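Local coordinates for protein FAD-dependent oxidoreductase (Actinomadura kijaniata, PDB 3M9V) that probably catalyses a flavin-dependent oxidation of a dTDP-linked sugar in the biosynthesis of D-kijanose, a sugar of kijanimicin, at residues T50-T53 and D54-A58; R39-A42 and A43-R47; R248-A251 and V252-G255; Q335-R338 and H339-C342. All coordinates share one frame; numbering follows the deposited sequence. Where two conformers were deposited one is given.

Contact 1. Residues T50-T53 and D54-A58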
loop_
_atom_site.group_PDB
_atom_site.type_symbol
_atom_site.label_atom_id
_atom_site.label_comp_id
_atom_site.label_asym_id
_atom_site.label_seq_id
_atom_site.Cartn_x
_atom_site.Cartn_y
_atom_site.Cartn_z
ATOM N N THR A 50 7.687 -20.427 -27.516
ATOM C CA THR A 50 7.055 -21.113 -28.636
ATOM C C THR A 50 5.651 -21.523 -28.216
ATOM O O THR A 50 5.364 -21.794 -27.047
ATOM C CB THR A 50 7.816 -22.414 -29.026
ATOM O OG1 THR A 50 7.877 -23.290 -27.893
ATOM C CG2 THR A 50 9.230 -22.123 -29.547
ATOM N N PHE A 51 4.761 -21.574 -29.197
ATOM C CA PHE A 51 3.349 -21.779 -28.926
ATOM C C PHE A 51 3.112 -23.286 -28.733
ATOM O O PHE A 51 3.712 -24.102 -29.430
ATOM C CB PHE A 51 2.563 -21.195 -30.100
ATOM C CG PHE A 51 1.096 -21.214 -29.875
ATOM C CD1 PHE A 51 0.476 -20.179 -29.174
ATOM C CD2 PHE A 51 0.348 -22.302 -30.319
ATOM C CE1 PHE A 51 -0.891 -20.240 -28.930
ATOM C CE2 PHE A 51 -1.023 -22.359 -30.088
ATOM C CZ PHE A 51 -1.642 -21.332 -29.389
ATOM N N PRO A 52 2.269 -23.688 -27.771
ATOM C CA PRO A 52 2.108 -25.131 -27.573
ATOM C C PRO A 52 1.112 -25.732 -28.577
ATOM O O PRO A 52 -0.052 -25.944 -28.238
ATOM C CB PRO A 52 1.547 -25.186 -26.149
ATOM C CG PRO A 52 0.627 -23.952 -26.091
ATOM C CD PRO A 52 1.454 -22.898 -26.822
ATOM N N THR A 53 1.533 -25.981 -29.819
ATOM C CA THR A 53 0.586 -26.372 -30.860
ATOM C C THR A 53 -0.071 -27.701 -30.510
ATOM O O THR A 53 -1.235 -27.920 -30.839
ATOM C CB THR A 53 1.258 -26.522 -32.237
ATOM O OG1 THR A 53 2.387 -27.389 -32.092
ATOM C CG2 THR A 53 1.709 -25.161 -32.770
ATOM N N ASP A 54 0.646 -28.568 -29.807
ATOM C CA ASP A 54 0.080 -29.880 -29.462
ATOM C C ASP A 54 -1.042 -29.828 -28.429
ATOM O O ASP A 54 -1.972 -30.656 -28.418
ATOM C CB ASP A 54 1.153 -30.835 -28.898
ATOM C CG ASP A 54 2.075 -30.161 -27.884
ATOM O OD1 ASP A 54 2.414 -30.721 -26.815
ATOM O OD2 ASP A 54 2.459 -29.008 -28.166
ATOM N N THR A 55 -0.967 -28.854 -27.524
ATOM C CA THR A 55 -2.081 -28.736 -26.584
ATOM C C THR A 55 -3.330 -28.361 -27.366
ATOM O O THR A 55 -4.433 -28.852 -27.093
ATOM C CB THR A 55 -1.773 -27.587 -25.598
ATOM O OG1 THR A 55 -0.697 -28.036 -24.769
ATOM C CG2 THR A 55 -3.016 -27.256 -24.788
ATOM N N PHE A 56 -3.162 -27.435 -28.309
ATOM C CA PHE A 56 -4.322 -26.973 -29.071
ATOM C C PHE A 56 -4.834 -28.026 -30.034
ATOM O O PHE A 56 -6.050 -28.166 -30.212
ATOM C CB PHE A 56 -4.082 -25.611 -29.730
ATOM C CG PHE A 56 -4.259 -24.518 -28.715
ATOM C CD1 PHE A 56 -5.491 -23.880 -28.565
ATOM C CD2 PHE A 56 -3.216 -24.217 -27.842
ATOM C CE1 PHE A 56 -5.664 -22.923 -27.546
ATOM C CE2 PHE A 56 -3.397 -23.273 -26.822
ATOM C CZ PHE A 56 -4.621 -22.625 -26.682
ATOM N N ASP A 57 -3.923 -28.827 -30.584
ATOM C CA ASP A 57 -4.436 -29.960 -31.361
ATOM C C ASP A 57 -5.319 -30.855 -30.495
ATOM O O ASP A 57 -6.403 -31.245 -30.919
ATOM C CB ASP A 57 -3.340 -30.782 -32.048
ATOM C CG ASP A 57 -2.692 -30.048 -33.204
ATOM O OD1 ASP A 57 -3.275 -29.106 -33.783
ATOM O OD2 ASP A 57 -1.539 -30.395 -33.527
ATOM N N ALA A 58 -4.899 -31.183 -29.276
ATOM C CA ALA A 58 -5.763 -32.005 -28.426
ATOM C C ALA A 58 -7.108 -31.364 -28.066
ATOM O O ALA A 58 -8.129 -32.057 -27.983
ATOM C CB ALA A 58 -5.005 -32.445 -27.159
#
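Pro52 and the residues just after it form a helix start: a local contact in which the loop leaving helix 35-48 turns into helix 53-61 of the N-terminal acyl-CoA dehydrogenase domain. Pro52 holds the N-cap position and centres an inverse gamma turn, and its carbonyl faces the first turn of the helix. Two weak hydrogen bonds reach Pro52 O, one from Thr55 N at 3.1 Å, noticeably bent at 128°, and a straighter but longer one from Phe56 N at 3.4 Å. Regular helical bonding follows at once, with Asp57 N donating to Thr53 O over 2.8 Å in the carbonyl plane. The apolar part of the contact is the meeting of Phe51, Pro52 and Phe56. Phe51, its CG anti to the backbone N (chi1 -174°), carries its ring across to Phe56, where its CZ sits over one face of that ring, 3.6 Å from Phe56 CD2. The two planes are inclined by 34° in an oblique pairing. Pro52 CG runs beside Phe56 CE2 at 4.1 Å, while Pro52 O lies at the edge of the Phe56 ring, in its plane. Helix 96-118 packs on this apolar group through Thr98 and Ala101. Asp54 forms a salt bridge with Arg37 and Asp57 one with Arg60. The Phe51 side chain is about 7 Å from that of Ser173, which binds FMN in a structure of this protein, though no flavin is bound to this chain in the model. Chemically, one carbonyl that takes two weak hydrogen bonds marks the change from loop to helix, and the aromatic pair gives the turn an apolar surface against helix 96-118.

Contact 2. Residues R39-A42 and A43-R47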
loop_
_atom_site.group_PDB
_atom_site.type_symbol
_atom_site.label_atom_id
_atom_site.label_comp_id
_atom_site.label_asym_id
_atom_site.label_seq_id
_atom_site.Cartn_x
_atom_site.Cartn_y
_atom_site.Cartn_z
ATOM N N ARG A 39 0.628 -28.424 -17.818
ATOM C CA ARG A 39 1.616 -28.147 -16.786
ATOM C C ARG A 39 2.997 -28.658 -17.164
ATOM O O ARG A 39 4.027 -28.050 -16.868
ATOM C CB ARG A 39 1.186 -28.841 -15.491
ATOM C CG ARG A 39 1.698 -28.167 -14.243
ATOM C CD ARG A 39 0.876 -28.599 -13.037
ATOM N NE ARG A 39 0.744 -30.052 -12.973
ATOM C CZ ARG A 39 -0.376 -30.712 -13.256
ATOM N NH1 ARG A 39 -0.399 -32.041 -13.180
ATOM N NH2 ARG A 39 -1.472 -30.046 -13.603
ATOM N N SER A 40 3.030 -29.794 -17.844
ATOM C CA SER A 40 4.284 -30.491 -18.088
ATOM C C SER A 40 5.134 -29.721 -19.083
ATOM O O SER A 40 6.350 -29.656 -18.942
ATOM C CB SER A 40 4.025 -31.892 -18.654
ATOM O OG SER A 40 3.614 -32.745 -17.607
ATOM N N THR A 41 4.499 -29.162 -20.114
ATOM C CA THR A 41 5.310 -28.511 -21.142
ATOM C C THR A 41 5.493 -27.004 -20.947
ATOM O O THR A 41 6.156 -26.356 -21.764
ATOM C CB THR A 41 4.786 -28.775 -22.582
ATOM O OG1 THR A 41 3.454 -28.257 -22.661
ATOM C CG2 THR A 41 4.714 -30.292 -22.872
ATOM N N ALA A 42 4.916 -26.453 -19.881
ATOM C CA ALA A 42 4.891 -24.992 -19.699
ATOM C C ALA A 42 6.285 -24.374 -19.663
ATOM O O ALA A 42 6.535 -23.375 -20.351
ATOM C CB ALA A 42 4.085 -24.557 -18.465
ATOM N N ALA A 43 7.202 -24.978 -18.909
ATOM C CA ALA A 43 8.528 -24.377 -18.715
ATOM C C ALA A 43 9.302 -24.312 -20.025
ATOM O O ALA A 43 10.007 -23.343 -20.297
ATOM C CB ALA A 43 9.394 -25.127 -17.642
ATOM N N GLU A 44 9.200 -25.369 -20.831
ATOM C CA GLU A 44 9.967 -25.416 -22.075
ATOM C C GLU A 44 9.405 -24.336 -22.997
ATOM O O GLU A 44 10.166 -23.627 -23.662
ATOM C CB GLU A 44 9.754 -26.784 -22.735
ATOM C CG GLU A 44 10.130 -26.840 -24.216
ATOM C CD GLU A 44 9.415 -27.948 -25.001
ATOM O OE1 GLU A 44 9.014 -27.704 -26.166
ATOM O OE2 GLU A 44 9.238 -29.068 -24.467
ATOM N N HIS A 45 8.085 -24.217 -23.115
ATOM C CA HIS A 45 7.545 -23.220 -24.052
ATOM C C HIS A 45 7.835 -21.773 -23.639
ATOM O O HIS A 45 8.006 -20.888 -24.476
ATOM C CB HIS A 45 6.052 -23.440 -24.268
ATOM C CG HIS A 45 5.768 -24.699 -25.033
ATOM N ND1 HIS A 45 6.210 -24.893 -26.327
ATOM C CD2 HIS A 45 5.139 -25.843 -24.675
ATOM C CE1 HIS A 45 5.814 -26.078 -26.756
ATOM N NE2 HIS A 45 5.168 -26.676 -25.769
ATOM N N ASP A 46 7.851 -21.528 -22.334
ATOM C CA ASP A 46 8.263 -20.226 -21.831
ATOM C C ASP A 46 9.725 -19.923 -22.136
ATOM O O ASP A 46 10.087 -18.821 -22.536
ATOM C CB ASP A 46 8.018 -20.180 -20.321
ATOM C CG ASP A 46 8.592 -18.931 -19.681
ATOM O OD1 ASP A 46 8.102 -17.803 -19.866
ATOM O OD2 ASP A 46 9.579 -19.038 -18.946
ATOM N N ARG A 47 10.592 -20.900 -21.889
ATOM C CA ARG A 47 12.008 -20.708 -22.143
ATOM C C ARG A 47 12.196 -20.381 -23.622
ATOM O O ARG A 47 12.766 -19.352 -23.981
ATOM C CB ARG A 47 12.719 -21.996 -21.728
ATOM C CG ARG A 47 14.205 -22.012 -22.019
ATOM C CD ARG A 47 14.831 -23.344 -21.559
ATOM N NE ARG A 47 14.115 -23.917 -20.415
ATOM C CZ ARG A 47 13.537 -25.119 -20.385
ATOM N NH1 ARG A 47 13.587 -25.902 -21.453
ATOM N NH2 ARG A 47 12.906 -25.551 -19.296
HETATM O O HOH W 1 6.576 -27.295 -17.118
HETATM O O HOH W 2 8.606 -28.105 -19.847
#
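Ser40 O is gripped by two waters that reach across to Ala43 and Glu44, and together they show how a helix can kink while water takes up the N-H groups left without a bond to the turn before. One water donates to Ser40 O at 2.9 Å and accepts from Glu44 N at 3.0 Å. The other donates to Arg39 O at 2.7 Å, more weakly to Ser40 O, and accepts a hydrogen bond from Ala43 N. Both waters thus stand where direct bonds to the preceding turn would be. Direct bonding resumes with His45 N to Thr41 O (3.2 Å, 168°) and Asp46 N to Ala42 O. The Thr41 and His45 side chains lie side by side. His45 CG lies anti to the carbonyl carbon (chi1 -69°), which directs the ring toward the previous turn and brings CD2 to 3.1 Å from Thr41 O; Thr41 OG1 lies at the ring edge, in its plane. OG1 itself is bonded to Arg37 O, and His45 ND1 to Thr50 OG1 in the following loop. Glu44 OE1 stands 3.6 Å above one face of the His45 ring, offset toward the rim. Within the fold, helix 372-379 flanks helix 35-48: Arg375 packs on Ala42 and Ala43, Arg378 forms a salt bridge with Asp46, and Arg220 holds the Asp46 carbonyl.

Contact 3. Residues R248-A251 and V252-G255. With TYD (thymidine-5'-diphosphate), chain B.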
loop_
_atom_site.group_PDB
_atom_site.type_symbol
_atom_site.label_atom_id
_atom_site.label_comp_id
_atom_site.label_asym_id
_atom_site.label_seq_id
_atom_site.Cartn_x
_atom_site.Cartn_y
_atom_site.Cartn_z
ATOM N N ARG A 248 -20.124 8.397 -31.251
ATOM C CA ARG A 248 -20.267 7.778 -29.933
ATOM C C ARG A 248 -21.482 6.856 -29.872
ATOM O O ARG A 248 -22.590 7.246 -30.256
ATOM C CB ARG A 248 -20.448 8.849 -28.851
ATOM C CG ARG A 248 -19.328 9.869 -28.732
ATOM C CD ARG A 248 -19.088 10.213 -27.269
ATOM N NE ARG A 248 -19.048 11.658 -27.057
ATOM C CZ ARG A 248 -20.067 12.384 -26.603
ATOM N NH1 ARG A 248 -21.225 11.811 -26.299
ATOM N NH2 ARG A 248 -19.929 13.694 -26.446
ATOM N N ASN A 249 -21.281 5.644 -29.364
ATOM C CA ASN A 249 -22.375 4.703 -29.182
ATOM C C ASN A 249 -22.124 3.775 -27.990
ATOM O O ASN A 249 -21.533 2.706 -28.125
ATOM C CB ASN A 249 -22.552 3.911 -30.476
ATOM C CG ASN A 249 -23.686 2.907 -30.393
ATOM O OD1 ASN A 249 -24.732 3.190 -29.802
ATOM N ND2 ASN A 249 -23.485 1.726 -30.976
ATOM N N ASP A 250 -22.586 4.165 -26.810
ATOM C CA ASP A 250 -22.292 3.415 -25.594
ATOM C C ASP A 250 -22.722 1.948 -25.576
ATOM O O ASP A 250 -22.135 1.138 -24.853
ATOM C CB ASP A 250 -22.833 4.138 -24.360
ATOM C CG ASP A 250 -21.956 5.295 -23.932
ATOM O OD1 ASP A 250 -20.810 5.408 -24.396
ATOM O OD2 ASP A 250 -22.395 6.106 -23.096
ATOM N N ALA A 251 -23.729 1.598 -26.371
ATOM C CA ALA A 251 -24.274 0.244 -26.354
ATOM C C ALA A 251 -23.209 -0.781 -26.746
ATOM O O ALA A 251 -23.298 -1.958 -26.381
ATOM C CB ALA A 251 -25.499 0.110 -27.275
ATOM N N VAL A 252 -22.205 -0.300 -27.469
ATOM C CA VAL A 252 -21.117 -1.117 -28.015
ATOM C C VAL A 252 -20.153 -1.593 -26.921
ATOM O O VAL A 252 -19.470 -2.606 -27.062
ATOM C CB VAL A 252 -20.391 -0.282 -29.096
ATOM C CG1 VAL A 252 -18.925 -0.624 -29.256
ATOM C CG2 VAL A 252 -21.131 -0.445 -30.423
ATOM N N LEU A 253 -20.147 -0.858 -25.816
ATOM C CA LEU A 253 -19.393 -1.245 -24.636
ATOM C C LEU A 253 -19.812 -2.635 -24.200
ATOM O O LEU A 253 -18.993 -3.335 -23.611
ATOM C CB LEU A 253 -19.567 -0.230 -23.497
ATOM C CG LEU A 253 -19.041 1.148 -23.921
ATOM C CD1 LEU A 253 -19.112 2.232 -22.833
ATOM C CD2 LEU A 253 -17.646 1.161 -24.509
ATOM N N ALA A 254 -21.047 -3.046 -24.482
ATOM C CA ALA A 254 -21.458 -4.347 -23.969
ATOM C C ALA A 254 -20.714 -5.475 -24.674
ATOM O O ALA A 254 -20.372 -6.470 -24.027
ATOM C CB ALA A 254 -22.943 -4.594 -24.147
ATOM N N GLY A 255 -20.510 -5.348 -25.981
ATOM C CA GLY A 255 -19.791 -6.363 -26.743
ATOM C C GLY A 255 -18.318 -6.400 -26.356
ATOM O O GLY A 255 -17.712 -7.473 -26.280
HETATM P PA TYD B . -16.034 -6.360 -30.002
HETATM O O1A TYD B . -15.287 -6.657 -31.289
HETATM O O2A TYD B . -15.347 -6.501 -28.655
HETATM O O3A TYD B . -16.701 -4.903 -30.103
HETATM P PB TYD B . -16.072 -3.885 -31.177
HETATM O O1B TYD B . -14.576 -4.111 -31.055
HETATM O O2B TYD B . -16.552 -2.590 -30.553
HETATM O O3B TYD B . -16.735 -4.317 -32.472
HETATM O "O5'" TYD B . -17.451 -7.129 -29.954
HETATM C "C5'" TYD B . -18.517 -6.858 -30.862
HETATM C "C4'" TYD B . -19.235 -8.195 -30.741
HETATM O "O4'" TYD B . -19.851 -8.324 -29.466
HETATM C "C3'" TYD B . -20.319 -8.431 -31.774
HETATM O "O3'" TYD B . -19.760 -9.509 -32.527
HETATM C "C2'" TYD B . -21.478 -9.021 -30.985
HETATM C "C1'" TYD B . -21.018 -9.147 -29.536
HETATM N N1 TYD B . -22.028 -8.598 -28.621
HETATM C C2 TYD B . -22.461 -9.308 -27.581
HETATM O O2 TYD B . -22.007 -10.462 -27.395
HETATM N N3 TYD B . -23.393 -8.782 -26.757
HETATM C C4 TYD B . -23.886 -7.537 -26.960
HETATM O O4 TYD B . -24.745 -7.076 -26.179
HETATM C C5 TYD B . -23.447 -6.791 -28.040
HETATM C C5M TYD B . -23.941 -5.405 -28.359
HETATM C C6 TYD B . -22.491 -7.366 -28.866
#
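The thymidine-5'-diphosphate pocket is entered here by the start of helix 253-260, where Val252, Ala254 and Gly255 meet the nucleotide and residues Asn249 to Ala251 lead the chain in. Three overlapping turns shape this approach. Val252 N bonds to Asn249 O at 3.1 Å, Leu253 N to Asp250 O at 3.0 Å, and Ala254 N to Ala251 O at 3.1 Å. All three donors sit above the planes of their carbonyls, by 53° in the last two, as expected where the chain is wound with a spacing of three residues. Side chains follow the same spacing. The Asn249 amide nitrogen ND2 presses on Val252 CG2 at 3.2 Å, the two groups crossing at about a right angle, while Leu253 lies alongside Asp250. Asp250 OD2 forms a salt bridge with Arg334 of helix 329-362. Val252 has CG1 roughly anti to the backbone N (chi1 151°), which sends that methyl to 3.3 Å from the diphosphate oxygen O2B and leaves CG2 for Asn249. Farther along, Gly255 CA lies 3.4 Å from the sugar oxygen O4', an approach made possible by the lack of a side chain, and Ala254 CB is 3.7 Å from the thymine O4. Arg332, Ser259, Gln256 and Glu115 supply hydrogen bonds to the ligand, and Gly255 O is bonded to Ser259 OG. The chemistry is therefore divided: this segment contributes small apolar surfaces that fit the shape of phosphate, sugar and base, whereas the ligand hydrogen bonds named here come from residues beyond it.

Contact 4. Residues Q335-R338 and H339-C342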
loop_
_atom_site.group_PDB
_atom_site.type_symbol
_atom_site.label_atom_id
_atom_site.label_comp_id
_atom_site.label_asym_id
_atom_site.label_seq_id
_atom_site.Cartn_x
_atom_site.Cartn_y
_atom_site.Cartn_z
ATOM N N GLN A 335 -23.064 0.105 -17.958
ATOM C CA GLN A 335 -23.016 -0.624 -16.707
ATOM C C GLN A 335 -22.091 -1.827 -16.844
ATOM O O GLN A 335 -21.337 -2.120 -15.931
ATOM C CB GLN A 335 -24.429 -1.047 -16.302
ATOM C CG GLN A 335 -25.090 0.158 -15.673
ATOM C CD GLN A 335 -26.419 -0.181 -15.055
ATOM O OE1 GLN A 335 -26.615 -1.235 -14.444
ATOM N NE2 GLN A 335 -27.357 0.749 -15.201
ATOM N N MET A 336 -22.145 -2.530 -17.970
ATOM C CA MET A 336 -21.288 -3.698 -18.137
ATOM C C MET A 336 -19.819 -3.299 -18.090
ATOM O O MET A 336 -19.034 -3.913 -17.369
ATOM C CB MET A 336 -21.641 -4.440 -19.414
ATOM C CG MET A 336 -23.005 -5.139 -19.302
ATOM S SD MET A 336 -23.425 -6.063 -20.804
ATOM C CE MET A 336 -22.215 -7.375 -20.792
ATOM N N MET A 337 -19.475 -2.212 -18.767
ATOM C CA MET A 337 -18.095 -1.759 -18.803
ATOM C C MET A 337 -17.575 -1.231 -17.455
ATOM O O MET A 337 -16.422 -1.413 -17.064
ATOM C CB MET A 337 -17.926 -0.744 -19.942
ATOM C CG MET A 337 -16.487 -0.292 -20.107
ATOM S SD MET A 337 -15.366 -1.616 -20.663
ATOM C CE MET A 337 -15.971 -2.236 -22.221
ATOM N N ARG A 338 -18.454 -0.581 -16.711
ATOM C CA ARG A 338 -18.127 -0.119 -15.370
ATOM C C ARG A 338 -17.868 -1.294 -14.414
ATOM O O ARG A 338 -16.877 -1.284 -13.700
ATOM C CB ARG A 338 -19.288 0.726 -14.833
ATOM C CG ARG A 338 -19.042 1.216 -13.393
ATOM C CD ARG A 338 -18.232 2.504 -13.430
ATOM N NE ARG A 338 -18.244 3.331 -12.214
ATOM C CZ ARG A 338 -19.162 4.248 -11.930
ATOM N NH1 ARG A 338 -20.188 4.442 -12.741
ATOM N NH2 ARG A 338 -19.072 4.967 -10.822
ATOM N N HIS A 339 -18.733 -2.300 -14.364
ATOM C CA HIS A 339 -18.379 -3.510 -13.626
ATOM C C HIS A 339 -17.039 -4.093 -14.059
ATOM O O HIS A 339 -16.247 -4.413 -13.176
ATOM C CB HIS A 339 -19.399 -4.641 -13.774
ATOM C CG HIS A 339 -20.653 -4.432 -12.977
ATOM N ND1 HIS A 339 -20.752 -4.758 -11.640
ATOM C CD2 HIS A 339 -21.861 -3.930 -13.335
ATOM C CE1 HIS A 339 -21.980 -4.503 -11.216
ATOM N NE2 HIS A 339 -22.665 -3.979 -12.220
ATOM N N PHE A 340 -16.810 -4.250 -15.367
ATOM C CA PHE A 340 -15.558 -4.776 -15.932
ATOM C C PHE A 340 -14.389 -3.923 -15.442
ATOM O O PHE A 340 -13.409 -4.427 -14.874
ATOM C CB PHE A 340 -15.641 -4.819 -17.471
ATOM C CG PHE A 340 -14.436 -5.376 -18.199
ATOM C CD1 PHE A 340 -13.421 -6.096 -17.560
ATOM C CD2 PHE A 340 -14.308 -5.147 -19.575
ATOM C CE1 PHE A 340 -12.319 -6.612 -18.277
ATOM C CE2 PHE A 340 -13.180 -5.595 -20.296
ATOM C CZ PHE A 340 -12.183 -6.342 -19.637
ATOM N N GLN A 341 -14.444 -2.620 -15.699
ATOM C CA GLN A 341 -13.277 -1.813 -15.360
ATOM C C GLN A 341 -12.957 -1.634 -13.862
ATOM O O GLN A 341 -11.789 -1.543 -13.482
ATOM C CB GLN A 341 -13.253 -0.491 -16.126
ATOM C CG GLN A 341 -13.384 -0.757 -17.644
ATOM C CD GLN A 341 -12.150 -1.456 -18.204
ATOM O OE1 GLN A 341 -11.014 -1.105 -17.857
ATOM N NE2 GLN A 341 -12.362 -2.419 -19.106
ATOM N N CYS A 342 -13.976 -1.538 -13.019
ATOM C CA CYS A 342 -13.760 -1.456 -11.577
ATOM C C CYS A 342 -12.992 -2.709 -11.142
ATOM O O CYS A 342 -12.007 -2.614 -10.419
ATOM C CB CYS A 342 -15.107 -1.453 -10.833
ATOM S SG CYS A 342 -15.783 0.214 -10.879
#
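Arg338, Met337 and His339 carry this contact, which joins successive turns of helix 329-362, one of the long helices of the C-terminal helical domain of the acyl-CoA dehydrogenase fold. Regular bonds four residues apart hold the backbone, the one from His339 N to Gln335 O being almost straight (3.0 Å, 175°). Met337 makes a Met-aromatic contact with Phe340: bends at chi2 and chi3 (66° and 59°) fold its chain so that SD meets CD2 of the ring obliquely at 3.8 Å. The same sulfur is 3.5 Å from Gln341 NE2, which stands above one face of the Phe340 ring, offset toward the rim. That amide is fixed at both ends, NE2 on Pro388 O and OE1 on Tyr389 N. The His339 ring turns its edge to the previous turn, with CD2 3.2 Å from Gln335 O, and its ND1 bonds to Tyr305 OH of the second subunit. Arg338 NE forms a salt bridge with Asp301 of the second subunit, so one side of the helix serves the subunit interface while Met337 packs inward on helices 253-260 and 391-402. One turn on from Arg338, Cys342 SG lies 3.4 Å from Arg338 O.

Overall arrangement
From the N terminus the contacts come in series: contact 2 at 39-47, contact 1 at 50-58, contact 3 at 248-255 and contact 4 at 335-342. Each joins adjoining segments, so none closes a long loop, and none nests in or crosses another. They form two pairs on opposite sides of the chain's centre. Contacts 2 and 1 meet where helix 35-48 passes to helix 53-61, with Pro52 packed against His45. Contacts 3 and 4 meet where helix 253-260 lies on helix 329-362, Ala254 CB touching Met336 SD and Leu253 O touching Met337 CE. Between the pairs, contacts 1 and 4 remain about 19 Å apart at their nearest atoms.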